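PDB 3L6N: metallo-beta-lactamase, which hydrolyses the beta-lactam ring of penicillins, cephalosporins and carbapenems with the help of bound zinc, conferring resistance to these antibiotics. Local coordinates for residues G157-S162 / N184-K189. Numbering follows the deposited sequence.
Sequences GCLVKS and NKLKAK. With ZN (zinc ion), chain C.
The nearest CA atoms across the contact are those of V160 and L186, 9.6 Å apart, where the type I turn G157–V160, closed by the bond from V160 N to G157 O, faces a turn of helix 179-189. That separation is bridged by side chains alone, and both close contacts run through one methyl, L186 CD1. L186 extends toward the turn with CG anti to its own backbone N (chi1 -177°), and chi2 of 159° then sets CD1 against the two consecutive aliphatic residues that end the turn. V160 CG2 lies 3.9 Å from L186 CD1, the two side chains crossing at about a right angle. L159 reaches the same methyl with CD2, 4.1 Å from L186 CD1, but here the leucines slide past one another in opposite directions. No hydrogen bond joins the segments; the close contacts are between methyl groups alone, and all three touching residues are buried.

The case illustrates how, in this enzyme, L159 and V160 pack a zinc-ligand loop against helix 179-189: one residue before L159, C158 binds zinc through SG. D80, H200 and a water, 2.1 Å from the metal, complete that site, while K161 just beyond V160 probably binds the beta-lactam. L159 also packs on T182 and I183, one turn earlier in the helix, and its carbonyl O accepts a hydrogen bond from W179 NE1. Helix 208-217 closes the cluster, touching V160 through H208 and T212 and L186 through V209, so that the loop leaving strand 153-157 rests against both helices.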
# COMPACT_ATOMS: atom_id res chain seq x y z
N GLY A 157 -0.46 -4.59 2.53
CA GLY A 157 -0.28 -3.39 3.32
C GLY A 157 0.04 -3.72 4.76
O GLY A 157 0.50 -4.82 5.09
N CYS A 158 -0.27 -2.79 5.65
CA CYS A 158 0.22 -2.89 7.01
C CYS A 158 -0.66 -3.83 7.85
O CYS A 158 -0.32 -4.13 9.00
CB CYS A 158 0.39 -1.48 7.58
SG CYS A 158 1.25 -0.40 6.37
N LEU A 159 -1.74 -4.32 7.26
CA LEU A 159 -2.54 -5.41 7.84
C LEU A 159 -1.69 -6.68 7.95
O LEU A 159 -1.87 -7.49 8.87
CB LEU A 159 -3.77 -5.66 6.95
CG LEU A 159 -4.70 -6.83 7.29
CD1 LEU A 159 -5.39 -6.61 8.64
CD2 LEU A 159 -5.72 -7.00 6.18
N VAL A 160 -0.75 -6.85 7.01
CA VAL A 160 0.13 -8.00 7.00
C VAL A 160 1.53 -7.62 7.48
O VAL A 160 2.20 -6.76 6.90
CB VAL A 160 0.22 -8.63 5.59
CG1 VAL A 160 1.15 -9.86 5.60
CG2 VAL A 160 -1.16 -9.00 5.08
N LYS A 161 1.95 -8.26 8.56
CA LYS A 161 3.31 -8.12 9.07
C LYS A 161 4.29 -8.98 8.29
O LYS A 161 3.93 -10.06 7.83
CB LYS A 161 3.36 -8.52 10.55
CG LYS A 161 2.40 -7.75 11.46
CD LYS A 161 2.67 -6.25 11.45
CE LYS A 161 4.06 -5.92 11.95
NZ LYS A 161 4.42 -4.48 11.75
N SER A 162 5.53 -8.51 8.19
CA SER A 162 6.62 -9.24 7.53
C SER A 162 7.06 -10.41 8.40
O SER A 162 7.09 -10.30 9.63
CB SER A 162 7.82 -8.32 7.32
OG SER A 162 8.96 -9.01 6.85
N ASN A 184 -7.35 -14.22 9.02
CA ASN A 184 -7.85 -15.55 8.65
C ASN A 184 -8.82 -15.49 7.47
O ASN A 184 -8.85 -16.41 6.64
CB ASN A 184 -8.40 -16.30 9.86
CG ASN A 184 -7.29 -16.79 10.79
OD1 ASN A 184 -6.28 -17.32 10.32
ND2 ASN A 184 -7.47 -16.60 12.08
N LYS A 185 -9.58 -14.40 7.37
CA LYS A 185 -10.41 -14.13 6.19
C LYS A 185 -9.55 -13.92 4.94
O LYS A 185 -9.89 -14.41 3.86
CB LYS A 185 -11.32 -12.92 6.41
CG LYS A 185 -12.52 -13.17 7.31
CD LYS A 185 -13.44 -11.96 7.36
CE LYS A 185 -14.62 -12.21 8.30
NZ LYS A 185 -15.56 -11.04 8.34
N LEU A 186 -8.44 -13.19 5.10
CA LEU A 186 -7.50 -12.96 4.00
C LEU A 186 -6.93 -14.29 3.52
O LEU A 186 -6.94 -14.59 2.32
CB LEU A 186 -6.37 -12.03 4.47
CG LEU A 186 -5.28 -11.57 3.49
CD1 LEU A 186 -4.63 -10.31 4.01
CD2 LEU A 186 -4.22 -12.64 3.23
N LYS A 187 -6.43 -15.08 4.48
CA LYS A 187 -5.80 -16.38 4.26
C LYS A 187 -6.72 -17.33 3.49
O LYS A 187 -6.27 -18.08 2.62
CB LYS A 187 -5.38 -16.97 5.61
CG LYS A 187 -4.76 -18.37 5.59
CD LYS A 187 -4.45 -18.83 7.01
CE LYS A 187 -3.98 -20.28 7.02
NZ LYS A 187 -3.66 -20.75 8.41
N ALA A 188 -8.01 -17.26 3.80
CA ALA A 188 -9.02 -18.11 3.17
C ALA A 188 -9.40 -17.61 1.77
O ALA A 188 -9.70 -18.41 0.88
CB ALA A 188 -10.25 -18.21 4.05
N LYS A 189 -9.38 -16.29 1.58
CA LYS A 189 -9.84 -15.68 0.33
C LYS A 189 -8.79 -15.68 -0.79
O LYS A 189 -9.13 -15.83 -1.96
CB LYS A 189 -10.33 -14.25 0.60
CG LYS A 189 -10.92 -13.56 -0.62
CD LYS A 189 -11.64 -12.29 -0.27
CE LYS A 189 -12.19 -11.63 -1.52
NZ LYS A 189 -13.33 -10.72 -1.23
ZN ZN C . 2.36 1.13 7.51
O HOH W 1 1.25 2.48 8.64